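Long-range contacts in argininosuccinate lyase (Chelativorans sp., PDB 6RXA), which acts as a C-N lyase (EDDS lyase) of the aspartase/fumarase superfamily and may also split argininosuccinate into fumarate and arginine: residues V143-A147 with I458-M462; Q164-H170 with R443-P449; S365-L370 with A433-N439; M373-V378 with I423-D429. The protein carries 2 engineered substitutions. The contacts are given in a common frame with arbitrary orientation. Numbering follows the deposited sequence.

The four contacts run outward along one side of the chain, from the long helices to the C-terminal domain. Interaction 1 touches interaction 2 where Ala146 CB meets Gly169 O at 3.7 Å, their centres about 14 Å apart. Interactions 2 and 3 (centres about 13 Å apart) are joined by charge: Arg443 NH2 reaches Asp369 OD1 at 2.8 Å, and Pro165 packs on Ser365 and Asn439. Interactions 3 and 4 share helices 367-378 and 427-434. The side chains of Gln164 and Ser365 lie about 8 and 10 Å from that of Thr158, a fumarate-binding residue whose ligand is absent from this chain, whereas interactions 1 and 4 are remote from the binding residues.

Interaction 1 (V143-A147 with I458-M462); sequences VHKAA and IDDAM
Val143 lays its branched side chain over Ile458, Ala461 and Met462, and so forms the centre of an antiparallel helix-helix packing in the long-helix body of this aspartase/fumarase-type lyase. Both segments are helical: 143-147 lies on helix 112-147, and 458-462 belongs to the long helix 451-500. Their local axes approach to 10.5 Å with a signed crossing angle of -154°, and the nearest CA atoms are those of Val143 and Ile458, 6.5 Å apart. With chi1 in the t well, Val143 sets CG1 4.1 Å from Ile458 CG2 and 3.9 Å from Met462 SD, while Val143 CG2 meets Ala461 CB at 4.0 Å. The CG1-CD1 arm of Ile458 (m, t) runs to the small alanines instead: CD1 lies 4.1 Å from Ala146 CB and 3.6 Å from Ala147 CA. Met173 and Ser176 of helix 168-193 pack on this pair of helices as well. No hydrogen bond crosses, so the joint is apolar apart from its exposed margin. There His144 (chi1 m) and Met462 (m, m, m) make a sulfur-aromatic contact: Met462 SD sits at the ring edge, 4.5 Å from the His144 centroid and 3.7 Å from His144 NE2.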
loop_
_atom_site.group_PDB
_atom_site.type_symbol
_atom_site.label_atom_id
_atom_site.label_comp_id
_atom_site.label_asym_id
_atom_site.label_seq_id
_atom_site.Cartn_x
_atom_site.Cartn_y
_atom_site.Cartn_z
ATOM N N VAL A 143 -25.879 -8.738 -17.003
ATOM C CA VAL A 143 -26.480 -8.518 -18.315
ATOM C C VAL A 143 -27.909 -9.044 -18.353
ATOM O O VAL A 143 -28.810 -8.396 -18.906
ATOM C CB VAL A 143 -25.610 -9.168 -19.405
ATOM C CG1 VAL A 143 -26.303 -9.090 -20.757
ATOM C CG2 VAL A 143 -24.265 -8.500 -19.484
ATOM N N HIS A 144 -28.144 -10.221 -17.767
ATOM C CA HIS A 144 -29.485 -10.797 -17.780
ATOM C C HIS A 144 -30.448 -9.954 -16.951
ATOM O O HIS A 144 -31.620 -9.798 -17.317
ATOM C CB HIS A 144 -29.423 -12.254 -17.331
ATOM C CG HIS A 144 -28.500 -13.092 -18.168
ATOM N ND1 HIS A 144 -28.194 -14.401 -17.864
ATOM C CD2 HIS A 144 -27.811 -12.800 -19.299
ATOM C CE1 HIS A 144 -27.359 -14.880 -18.771
ATOM N NE2 HIS A 144 -27.104 -13.926 -19.648
ATOM N N LYS A 145 -29.962 -9.373 -15.846
ATOM C CA LYS A 145 -30.765 -8.421 -15.078
ATOM C C LYS A 145 -31.049 -7.165 -15.893
ATOM O O LYS A 145 -32.188 -6.681 -15.927
ATOM C CB LYS A 145 -30.043 -8.085 -13.770
ATOM C CG LYS A 145 -30.869 -7.319 -12.732
ATOM C CD LYS A 145 -31.915 -8.177 -12.033
ATOM C CE LYS A 145 -32.423 -7.496 -10.765
ATOM N NZ LYS A 145 -33.313 -8.403 -9.996
ATOM N N ALA A 146 -30.034 -6.634 -16.578
ATOM C CA ALA A 146 -30.245 -5.441 -17.391
ATOM C C ALA A 146 -31.350 -5.658 -18.412
ATOM O O ALA A 146 -32.161 -4.756 -18.666
ATOM C CB ALA A 146 -28.953 -5.057 -18.109
ATOM N N ALA A 147 -31.398 -6.847 -19.015
ATOM C CA ALA A 147 -32.355 -7.113 -20.074
ATOM C C ALA A 147 -33.798 -7.015 -19.603
ATOM O O ALA A 147 -34.687 -6.786 -20.426
ATOM C CB ALA A 147 -32.078 -8.496 -20.660
ATOM N N ILE A 458 -26.696 -4.811 -24.915
ATOM C CA ILE A 458 -26.973 -6.147 -24.395
ATOM C C ILE A 458 -26.687 -7.197 -25.458
ATOM O O ILE A 458 -26.042 -8.214 -25.181
ATOM C CB ILE A 458 -28.413 -6.241 -23.857
ATOM C CG1 ILE A 458 -28.541 -5.430 -22.560
ATOM C CG2 ILE A 458 -28.805 -7.710 -23.642
ATOM C CD1 ILE A 458 -29.972 -5.292 -22.076
ATOM N N ASP A 459 -27.155 -6.964 -26.692
ATOM C CA ASP A 459 -26.895 -7.914 -27.769
ATOM C C ASP A 459 -25.396 -8.126 -27.948
ATOM O O ASP A 459 -24.926 -9.264 -28.094
ATOM C CB ASP A 459 -27.504 -7.402 -29.077
ATOM C CG ASP A 459 -29.023 -7.435 -29.090
ATOM O OD1 ASP A 459 -29.638 -8.067 -28.211
ATOM O OD2 ASP A 459 -29.611 -6.823 -30.010
ATOM N N ASP A 460 -24.624 -7.040 -27.916
ATOM C CA ASP A 460 -23.179 -7.156 -28.047
ATOM C C ASP A 460 -22.580 -7.930 -26.876
ATOM O O ASP A 460 -21.680 -8.760 -27.066
ATOM C CB ASP A 460 -22.549 -5.767 -28.141
ATOM C CG ASP A 460 -22.743 -5.134 -29.510
ATOM O OD1 ASP A 460 -23.204 -5.850 -30.427
ATOM O OD2 ASP A 460 -22.439 -3.929 -29.663
ATOM N N ALA A 461 -23.055 -7.660 -25.654
ATOM C CA ALA A 461 -22.505 -8.323 -24.477
ATOM C C ALA A 461 -22.839 -9.808 -24.475
ATOM O O ALA A 461 -22.032 -10.635 -24.025
ATOM C CB ALA A 461 -23.030 -7.643 -23.211
ATOM N N MET A 462 -24.023 -10.172 -24.963
ATOM C CA MET A 462 -24.377 -11.586 -25.033
ATOM C C MET A 462 -23.451 -12.318 -25.997
ATOM O O MET A 462 -23.045 -13.455 -25.738
ATOM C CB MET A 462 -25.841 -11.736 -25.439
ATOM C CG MET A 462 -26.839 -11.218 -24.398
ATOM S SD MET A 462 -26.896 -12.236 -22.917
ATOM C CE MET A 462 -27.855 -13.639 -23.487
#

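Interaction 2 (Q164-H170 with R443-P449); sequences QPITLGH and REGKGMP
Two hydrogen bonds join 164-170 to the irregular segment 443-449: His170 NE2 donates to Gly447 O (2.9 Å) and Arg443 NE to Gln164 OE1 (3.2 Å). The nearest CA atoms are those of His170 and Pro449, 5.1 Å apart. Ser228 of the second subunit also hydrogen-bonds to Gly447 O. Arg443 has its strongest partner in Asp369, salt-bridged through NH2; its NH1 reaches water 1 weakly (3.1 Å), which accepts from Gln164 NE2 (3.0 Å). Residues 164-167 end a strand that pairs in an antiparallel hairpin with 153-158 and leads directly into helix 168-193. Thr167 (chi1 p) is the N-cap, its OG1 accepting from His170 N at 3.0 Å. Thr167 OG1 donates to water 2 (2.7 Å), which donates to Pro449 O (2.8 Å). In the second segment, Gly445-Met448 form a type II beta turn, with Met448 N bonded to Gly445 O (3.2 Å) and Gly447 at positive phi. Pro449 is the apolar wedge: its CB lies 3.8 Å from the His170 ring centroid (CH-pi) and 3.9 Å from Ile166 CB. With chi1 t, His170 presents its ring face to Pro449 CB and its NE2 to Gly447 O. Pro165 O is buried without a polar partner.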
loop_
_atom_site.group_PDB
_atom_site.type_symbol
_atom_site.label_atom_id
_atom_site.label_comp_id
_atom_site.label_asym_id
_atom_site.label_seq_id
_atom_site.Cartn_x
_atom_site.Cartn_y
_atom_site.Cartn_z
ATOM N N GLN A 164 -28.982 12.874 -13.958
ATOM C CA GLN A 164 -29.926 12.855 -15.075
ATOM C C GLN A 164 -30.675 11.535 -15.060
ATOM O O GLN A 164 -30.268 10.570 -14.410
ATOM C CB GLN A 164 -29.213 13.034 -16.417
ATOM C CG GLN A 164 -28.532 14.395 -16.631
ATOM C CD GLN A 164 -27.759 14.459 -17.938
ATOM O OE1 GLN A 164 -27.593 13.451 -18.632
ATOM N NE2 GLN A 164 -27.271 15.647 -18.277
ATOM N N PRO A 165 -31.781 11.436 -15.821
ATOM C CA PRO A 165 -32.517 10.165 -15.891
ATOM C C PRO A 165 -31.817 9.139 -16.775
ATOM O O PRO A 165 -31.328 9.459 -17.859
ATOM C CB PRO A 165 -33.872 10.570 -16.495
ATOM C CG PRO A 165 -33.962 12.064 -16.292
ATOM C CD PRO A 165 -32.546 12.534 -16.437
ATOM N N ILE A 166 -31.796 7.888 -16.295
ATOM C CA ILE A 166 -31.324 6.737 -17.056
ATOM C C ILE A 166 -32.313 5.599 -16.820
ATOM O O ILE A 166 -33.459 5.831 -16.429
ATOM C CB ILE A 166 -29.897 6.336 -16.641
ATOM C CG1 ILE A 166 -29.851 5.957 -15.162
ATOM C CG2 ILE A 166 -28.916 7.457 -16.935
ATOM C CD1 ILE A 166 -28.660 5.071 -14.794
ATOM N N THR A 167 -31.870 4.363 -17.036
ATOM C CA THR A 167 -32.631 3.197 -16.606
ATOM C C THR A 167 -31.704 2.276 -15.826
ATOM O O THR A 167 -30.477 2.346 -15.946
ATOM C CB THR A 167 -33.208 2.410 -17.785
ATOM O OG1 THR A 167 -32.119 1.825 -18.514
ATOM C CG2 THR A 167 -34.020 3.307 -18.694
ATOM N N LEU A 168 -32.300 1.395 -15.023
ATOM C CA LEU A 168 -31.499 0.394 -14.325
ATOM C C LEU A 168 -30.718 -0.473 -15.310
ATOM O O LEU A 168 -29.565 -0.836 -15.044
ATOM C CB LEU A 168 -32.393 -0.440 -13.404
ATOM C CG LEU A 168 -31.723 -1.576 -12.627
ATOM C CD1 LEU A 168 -30.564 -1.061 -11.776
ATOM C CD2 LEU A 168 -32.748 -2.282 -11.770
ATOM N N GLY A 169 -31.317 -0.804 -16.457
ATOM C CA GLY A 169 -30.583 -1.546 -17.470
ATOM C C GLY A 169 -29.333 -0.830 -17.947
ATOM O O GLY A 169 -28.279 -1.438 -18.121
ATOM N N HIS A 170 -29.454 0.469 -18.224
ATOM C CA HIS A 170 -28.301 1.259 -18.645
ATOM C C HIS A 170 -27.191 1.229 -17.603
ATOM O O HIS A 170 -26.014 1.059 -17.939
ATOM C CB HIS A 170 -28.782 2.684 -18.907
ATOM C CG HIS A 170 -27.697 3.641 -19.265
ATOM N ND1 HIS A 170 -27.341 4.685 -18.439
ATOM C CD2 HIS A 170 -26.896 3.727 -20.354
ATOM C CE1 HIS A 170 -26.360 5.367 -19.004
ATOM N NE2 HIS A 170 -26.073 4.808 -20.168
ATOM N N ARG A 443 -31.945 10.357 -25.219
ATOM C CA ARG A 443 -30.540 9.964 -25.098
ATOM C C ARG A 443 -30.368 8.609 -25.776
ATOM O O ARG A 443 -30.263 7.560 -25.130
ATOM C CB ARG A 443 -30.129 9.938 -23.632
ATOM C CG ARG A 443 -30.061 11.322 -22.994
ATOM C CD ARG A 443 -29.955 11.249 -21.470
ATOM N NE ARG A 443 -29.581 12.566 -20.960
ATOM C CZ ARG A 443 -30.398 13.613 -20.936
ATOM N NH1 ARG A 443 -29.971 14.794 -20.495
ATOM N NH2 ARG A 443 -31.648 13.484 -21.357
ATOM N N GLU A 444 -30.329 8.646 -27.114
ATOM C CA GLU A 444 -30.409 7.438 -27.931
ATOM C C GLU A 444 -29.125 7.089 -28.686
ATOM O O GLU A 444 -29.136 6.155 -29.494
ATOM C CB GLU A 444 -31.594 7.525 -28.898
ATOM C CG GLU A 444 -31.561 8.742 -29.805
ATOM C CD GLU A 444 -32.688 8.732 -30.817
ATOM O OE1 GLU A 444 -32.774 9.683 -31.623
ATOM O OE2 GLU A 444 -33.484 7.768 -30.801
ATOM N N GLY A 445 -28.017 7.765 -28.428
ATOM C CA GLY A 445 -26.767 7.407 -29.065
ATOM C C GLY A 445 -26.091 6.182 -28.447
ATOM O O GLY A 445 -26.610 5.512 -27.547
ATOM N N LYS A 446 -24.890 5.898 -28.955
ATOM C CA LYS A 446 -24.123 4.760 -28.451
ATOM C C LYS A 446 -23.840 4.932 -26.965
ATOM O O LYS A 446 -23.314 5.968 -26.534
ATOM C CB LYS A 446 -22.809 4.614 -29.208
ATOM C CG LYS A 446 -22.962 4.257 -30.679
ATOM C CD LYS A 446 -21.593 4.195 -31.347
ATOM C CE LYS A 446 -21.669 3.684 -32.767
ATOM N NZ LYS A 446 -20.293 3.435 -33.284
ATOM N N GLY A 447 -24.184 3.909 -26.183
ATOM C CA GLY A 447 -23.907 3.885 -24.758
ATOM C C GLY A 447 -24.841 4.688 -23.889
ATOM O O GLY A 447 -24.568 4.868 -22.699
ATOM N N MET A 448 -25.933 5.186 -24.449
ATOM C CA MET A 448 -26.881 6.054 -23.767
ATOM C C MET A 448 -28.091 5.244 -23.324
ATOM O O MET A 448 -28.276 4.097 -23.733
ATOM C CB MET A 448 -27.248 7.199 -24.704
ATOM C CG MET A 448 -26.000 7.958 -25.155
ATOM S SD MET A 448 -26.414 9.439 -26.085
ATOM C CE MET A 448 -24.810 9.882 -26.768
ATOM N N PRO A 449 -28.930 5.806 -22.441
ATOM C CA PRO A 449 -29.932 4.976 -21.748
ATOM C C PRO A 449 -31.203 4.636 -22.523
ATOM O O PRO A 449 -31.990 3.815 -22.024
ATOM C CB PRO A 449 -30.260 5.791 -20.490
ATOM C CG PRO A 449 -29.967 7.221 -20.884
ATOM C CD PRO A 449 -28.728 7.096 -21.751
HETATM O O HOH W 1 -27.059 15.480 -21.251
HETATM O O HOH W 2 -32.810 1.322 -21.127
#

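Interaction 3 (S365-L370 with A433-N439); sequences STMTDL and ALDPWQN
Ser365 opens in a turn, its O accepting from water 3 (2.9 Å), which also donates to Asn439 OD1 (2.8 Å) and accepts from Asp369 N (3.1 Å). Thr366 points into the other segment, its CA nearest Leu434 CA (5.4 Å): CG2 meets Leu434 O at 3.6 Å, while OG1 (chi1 p) donates to water 4 (2.7 Å), bound in turn to Leu434 O (2.6 Å). Helix 367-378 starts at Met367, whose CE folds back to Leu434 CD2 at 3.4 Å. The surface it meets is the bend between helices 427-434 and 436-442 of the argininosuccinate lyase C-terminal domain. Asp435 N-caps the second of these, and Asn439 ND2 braces the bend by donating to Ala433 O and Asp435 O, both at 2.9 Å. Asp369 sets OD2 3.1 Å from Asn439 CG without a hydrogen bond; its carboxylate instead salt-bridges Arg442 and Arg443. Leu370 completes the apolar side, its CA nearest Ala433 CA (5.1 Å) and 3.8 Å from Ala433 CB, its CD2 4.3 Å from Leu434 CD2.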
loop_
_atom_site.group_PDB
_atom_site.type_symbol
_atom_site.label_atom_id
_atom_site.label_comp_id
_atom_site.label_asym_id
_atom_site.label_seq_id
_atom_site.Cartn_x
_atom_site.Cartn_y
_atom_site.Cartn_z
ATOM N N SER A 365 -33.402 16.201 -11.799
ATOM C CA SER A 365 -32.475 15.618 -12.759
ATOM C C SER A 365 -32.850 15.921 -14.210
ATOM O O SER A 365 -32.015 15.711 -15.102
ATOM C CB SER A 365 -32.369 14.109 -12.530
ATOM O OG SER A 365 -33.518 13.441 -13.001
ATOM N N THR A 366 -34.069 16.380 -14.473
ATOM C CA THR A 366 -34.488 16.732 -15.831
ATOM C C THR A 366 -34.057 18.133 -16.249
ATOM O O THR A 366 -34.405 18.564 -17.353
ATOM C CB THR A 366 -36.011 16.596 -15.945
ATOM O OG1 THR A 366 -36.627 17.393 -14.923
ATOM C CG2 THR A 366 -36.424 15.137 -15.782
ATOM N N MET A 367 -33.288 18.858 -15.435
ATOM C CA MET A 367 -33.001 20.249 -15.769
ATOM C C MET A 367 -32.056 20.395 -16.964
ATOM O O MET A 367 -32.099 21.426 -17.646
ATOM C CB MET A 367 -32.452 20.999 -14.558
ATOM C CG MET A 367 -33.454 21.181 -13.440
ATOM S SD MET A 367 -34.898 22.135 -13.937
ATOM C CE MET A 367 -36.165 20.865 -13.910
ATOM N N THR A 368 -31.196 19.407 -17.231
ATOM C CA THR A 368 -30.353 19.505 -18.418
ATOM C C THR A 368 -31.209 19.545 -19.672
ATOM O O THR A 368 -30.988 20.368 -20.565
ATOM C CB THR A 368 -29.374 18.342 -18.522
ATOM O OG1 THR A 368 -28.470 18.346 -17.419
ATOM C CG2 THR A 368 -28.559 18.486 -19.816
ATOM N N ASP A 369 -32.218 18.677 -19.746
ATOM C CA ASP A 369 -33.074 18.687 -20.928
ATOM C C ASP A 369 -33.821 20.005 -21.070
ATOM O O ASP A 369 -34.030 20.488 -22.187
ATOM C CB ASP A 369 -34.028 17.503 -20.937
ATOM C CG ASP A 369 -33.398 16.286 -21.570
ATOM O OD1 ASP A 369 -32.150 16.256 -21.636
ATOM O OD2 ASP A 369 -34.135 15.377 -22.018
ATOM N N LEU A 370 -34.242 20.614 -19.953
ATOM C CA LEU A 370 -34.846 21.945 -20.038
ATOM C C LEU A 370 -33.857 22.962 -20.613
ATOM O O LEU A 370 -34.222 23.786 -21.467
ATOM C CB LEU A 370 -35.371 22.369 -18.666
ATOM C CG LEU A 370 -36.199 23.654 -18.585
ATOM C CD1 LEU A 370 -37.496 23.498 -19.375
ATOM C CD2 LEU A 370 -36.498 24.030 -17.142
ATOM N N ALA A 433 -39.753 18.591 -21.935
ATOM C CA ALA A 433 -38.383 18.595 -21.439
ATOM C C ALA A 433 -38.296 18.008 -20.036
ATOM O O ALA A 433 -37.271 17.421 -19.672
ATOM C CB ALA A 433 -37.831 20.021 -21.449
ATOM N N LEU A 434 -39.360 18.144 -19.243
ATOM C CA LEU A 434 -39.357 17.708 -17.852
ATOM C C LEU A 434 -39.873 16.289 -17.666
ATOM O O LEU A 434 -39.899 15.794 -16.532
ATOM C CB LEU A 434 -40.214 18.653 -17.005
ATOM C CG LEU A 434 -39.783 20.111 -16.956
ATOM C CD1 LEU A 434 -40.827 20.934 -16.193
ATOM C CD2 LEU A 434 -38.419 20.274 -16.325
ATOM N N ASP A 435 -40.284 15.624 -18.731
ATOM C CA ASP A 435 -40.784 14.259 -18.637
ATOM C C ASP A 435 -39.578 13.336 -18.555
ATOM O O ASP A 435 -38.804 13.260 -19.521
ATOM C CB ASP A 435 -41.609 13.962 -19.888
ATOM C CG ASP A 435 -42.178 12.558 -19.901
ATOM O OD1 ASP A 435 -41.579 11.640 -19.309
ATOM O OD2 ASP A 435 -43.236 12.363 -20.541
ATOM N N PRO A 436 -39.356 12.628 -17.437
ATOM C CA PRO A 436 -38.107 11.863 -17.314
ATOM C C PRO A 436 -37.995 10.726 -18.307
ATOM O O PRO A 436 -36.876 10.343 -18.672
ATOM C CB PRO A 436 -38.131 11.353 -15.862
ATOM C CG PRO A 436 -39.582 11.336 -15.497
ATOM C CD PRO A 436 -40.225 12.465 -16.250
ATOM N N TRP A 437 -39.118 10.140 -18.734
ATOM C CA TRP A 437 -39.036 9.093 -19.741
ATOM C C TRP A 437 -38.612 9.674 -21.084
ATOM O O TRP A 437 -37.826 9.051 -21.808
ATOM C CB TRP A 437 -40.366 8.349 -19.865
ATOM C CG TRP A 437 -40.284 7.183 -20.814
ATOM C CD1 TRP A 437 -41.025 6.978 -21.944
ATOM C CD2 TRP A 437 -39.383 6.075 -20.724
ATOM N NE1 TRP A 437 -40.646 5.803 -22.557
ATOM C CE2 TRP A 437 -39.641 5.229 -21.821
ATOM C CE3 TRP A 437 -38.382 5.711 -19.813
ATOM C CZ2 TRP A 437 -38.936 4.047 -22.034
ATOM C CZ3 TRP A 437 -37.688 4.537 -20.028
ATOM C CH2 TRP A 437 -37.966 3.721 -21.128
ATOM N N GLN A 438 -39.105 10.872 -21.423
ATOM C CA GLN A 438 -38.616 11.539 -22.629
ATOM C C GLN A 438 -37.136 11.888 -22.516
ATOM O O GLN A 438 -36.428 11.900 -23.530
ATOM C CB GLN A 438 -39.447 12.776 -22.969
ATOM C CG GLN A 438 -40.895 12.464 -23.303
ATOM C CD GLN A 438 -41.050 11.500 -24.464
ATOM O OE1 GLN A 438 -40.442 11.674 -25.520
ATOM N NE2 GLN A 438 -41.863 10.472 -24.268
ATOM N N ASN A 439 -36.644 12.184 -21.302
ATOM C CA ASN A 439 -35.207 12.401 -21.140
ATOM C C ASN A 439 -34.442 11.146 -21.546
ATOM O O ASN A 439 -33.375 11.225 -22.170
ATOM C CB ASN A 439 -34.848 12.733 -19.684
ATOM C CG ASN A 439 -35.044 14.184 -19.332
ATOM O OD1 ASN A 439 -34.127 14.831 -18.827
ATOM N ND2 ASN A 439 -36.237 14.693 -19.557
HETATM O O HOH W 3 -31.885 16.223 -17.909
HETATM O O HOH W 4 -39.146 16.776 -14.198
#

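Interaction 4 (M373-V378 with I423-D429); sequences MLVRRV and INVSADD
A salt bridge without a hydrogen bond marks this contact: Arg377 NH2 lies 3.0 Å from Asp429 OD2, while Asp429 OD1 sits over the face of the guanidinium. Arg377 curls back (m, m, m) to achieve this. Asp429 is also half of a capping box at the start of helix 427-434, with Ser426 N donating to Asp429 OD2 and Asp429 N to Ser426 OG, each at 3.0 Å. Before it, 423-425 turns about Asn424 in an inverse gamma turn. Along helix 367-378, the nearest CA pairs are Met373-Asp429, Arg377-Val425 and Val378-Asn424, at 7.5, 7.1 and 6.6 Å. Val425 CG1 is the hub, 3.8 Å from both Met373 SD and Val378 CG1 and 3.9 Å from Leu374 CD2. Ile423 CD1 meets Val378 CG2 at 3.5 Å. Within the C-terminal domain, the end of helix 367-378 thus packs against the loop leading into helix 427-434 and that helix's first turn. Cohesion is largely apolar, and one carboxylate both joins its own helix's capping box and pairs with the exposed Arg377.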
loop_
_atom_site.group_PDB
_atom_site.type_symbol
_atom_site.label_atom_id
_atom_site.label_comp_id
_atom_site.label_asym_id
_atom_site.label_seq_id
_atom_site.Cartn_x
_atom_site.Cartn_y
_atom_site.Cartn_z
ATOM N N MET A 373 -33.226 22.373 -24.309
ATOM C CA MET A 373 -34.387 22.817 -25.070
ATOM C C MET A 373 -34.315 24.309 -25.359
ATOM O O MET A 373 -34.627 24.749 -26.473
ATOM C CB MET A 373 -35.667 22.459 -24.309
ATOM C CG MET A 373 -36.960 22.793 -25.043
ATOM S SD MET A 373 -37.473 24.494 -24.777
ATOM C CE MET A 373 -38.240 24.349 -23.166
ATOM N N LEU A 374 -33.907 25.113 -24.371
ATOM C CA LEU A 374 -33.786 26.546 -24.608
ATOM C C LEU A 374 -32.766 26.829 -25.707
ATOM O O LEU A 374 -33.030 27.603 -26.629
ATOM C CB LEU A 374 -33.395 27.278 -23.329
ATOM C CG LEU A 374 -34.326 27.130 -22.126
ATOM C CD1 LEU A 374 -33.826 28.006 -20.974
ATOM C CD2 LEU A 374 -35.750 27.449 -22.481
ATOM N N VAL A 375 -31.593 26.193 -25.623
ATOM C CA VAL A 375 -30.575 26.364 -26.659
ATOM C C VAL A 375 -31.133 25.977 -28.022
ATOM O O VAL A 375 -30.984 26.707 -29.007
ATOM C CB VAL A 375 -29.330 25.528 -26.311
ATOM C CG1 VAL A 375 -28.339 25.528 -27.465
ATOM C CG2 VAL A 375 -28.686 26.049 -25.038
ATOM N N ARG A 376 -31.781 24.813 -28.094
ATOM C CA ARG A 376 -32.253 24.291 -29.371
ATOM C C ARG A 376 -33.399 25.126 -29.927
ATOM O O ARG A 376 -33.465 25.360 -31.140
ATOM C CB ARG A 376 -32.695 22.840 -29.173
ATOM C CG ARG A 376 -32.949 22.061 -30.446
ATOM C CD ARG A 376 -33.416 20.634 -30.128
ATOM N NE ARG A 376 -32.377 19.825 -29.486
ATOM C CZ ARG A 376 -32.391 19.419 -28.214
ATOM N NH1 ARG A 376 -33.396 19.734 -27.404
ATOM N NH2 ARG A 376 -31.384 18.688 -27.751
ATOM N N ARG A 377 -34.299 25.600 -29.060
ATOM C CA ARG A 377 -35.500 26.287 -29.528
ATOM C C ARG A 377 -35.260 27.765 -29.816
ATOM O O ARG A 377 -35.763 28.286 -30.818
ATOM C CB ARG A 377 -36.625 26.138 -28.501
ATOM C CG ARG A 377 -37.173 24.718 -28.379
ATOM C CD ARG A 377 -38.143 24.374 -29.507
ATOM N NE ARG A 377 -39.386 25.135 -29.411
ATOM C CZ ARG A 377 -40.381 25.067 -30.292
ATOM N NH1 ARG A 377 -40.287 24.270 -31.347
ATOM N NH2 ARG A 377 -41.472 25.802 -30.117
ATOM N N VAL A 378 -34.527 28.469 -28.951
ATOM C CA VAL A 378 -34.320 29.907 -29.112
ATOM C C VAL A 378 -32.887 30.267 -29.479
ATOM O O VAL A 378 -32.596 31.451 -29.707
ATOM C CB VAL A 378 -34.806 30.716 -27.892
ATOM C CG1 VAL A 378 -36.231 30.307 -27.521
ATOM C CG2 VAL A 378 -33.875 30.541 -26.709
ATOM N N ILE A 423 -38.666 34.521 -22.664
ATOM C CA ILE A 423 -38.067 33.559 -23.585
ATOM C C ILE A 423 -39.181 32.873 -24.357
ATOM O O ILE A 423 -40.224 32.525 -23.795
ATOM C CB ILE A 423 -37.138 32.566 -22.848
ATOM C CG1 ILE A 423 -36.439 31.651 -23.859
ATOM C CG2 ILE A 423 -37.915 31.774 -21.810
ATOM C CD1 ILE A 423 -34.991 31.309 -23.480
ATOM N N ASN A 424 -38.945 32.673 -25.653
ATOM C CA ASN A 424 -39.997 32.261 -26.582
ATOM C C ASN A 424 -40.059 30.735 -26.663
ATOM O O ASN A 424 -39.628 30.103 -27.629
ATOM C CB ASN A 424 -39.755 32.890 -27.951
ATOM C CG ASN A 424 -41.038 33.239 -28.667
ATOM O OD1 ASN A 424 -41.991 33.724 -28.059
ATOM N ND2 ASN A 424 -41.070 32.997 -29.971
ATOM N N VAL A 425 -40.619 30.140 -25.604
ATOM C CA VAL A 425 -40.870 28.704 -25.543
ATOM C C VAL A 425 -42.273 28.490 -24.985
ATOM O O VAL A 425 -42.817 29.322 -24.258
ATOM C CB VAL A 425 -39.828 27.936 -24.696
ATOM C CG1 VAL A 425 -38.423 28.131 -25.272
ATOM C CG2 VAL A 425 -39.890 28.377 -23.248
ATOM N N SER A 426 -42.851 27.344 -25.331
ATOM C CA SER A 426 -44.231 27.041 -24.987
ATOM C C SER A 426 -44.305 26.161 -23.746
ATOM O O SER A 426 -43.324 25.544 -23.314
ATOM C CB SER A 426 -44.917 26.314 -26.145
ATOM O OG SER A 426 -44.365 25.015 -26.304
ATOM N N ALA A 427 -45.516 26.088 -23.187
ATOM C CA ALA A 427 -45.774 25.186 -22.071
ATOM C C ALA A 427 -45.500 23.736 -22.457
ATOM O O ALA A 427 -45.010 22.946 -21.641
ATOM C CB ALA A 427 -47.220 25.356 -21.605
ATOM N N ASP A 428 -45.810 23.362 -23.704
ATOM C CA ASP A 428 -45.573 21.987 -24.132
ATOM C C ASP A 428 -44.087 21.704 -24.303
ATOM O O ASP A 428 -43.637 20.580 -24.050
ATOM C CB ASP A 428 -46.317 21.690 -25.433
ATOM C CG ASP A 428 -47.806 21.473 -25.220
ATOM O OD1 ASP A 428 -48.211 21.122 -24.091
ATOM O OD2 ASP A 428 -48.571 21.646 -26.192
ATOM N N ASP A 429 -43.313 22.696 -24.760
ATOM C CA ASP A 429 -41.866 22.523 -24.821
ATOM C C ASP A 429 -41.312 22.179 -23.443
ATOM O O ASP A 429 -40.440 21.305 -23.299
ATOM C CB ASP A 429 -41.195 23.811 -25.302
ATOM C CG ASP A 429 -41.469 24.123 -26.765
ATOM O OD1 ASP A 429 -41.676 23.184 -27.562
ATOM O OD2 ASP A 429 -41.450 25.323 -27.112
#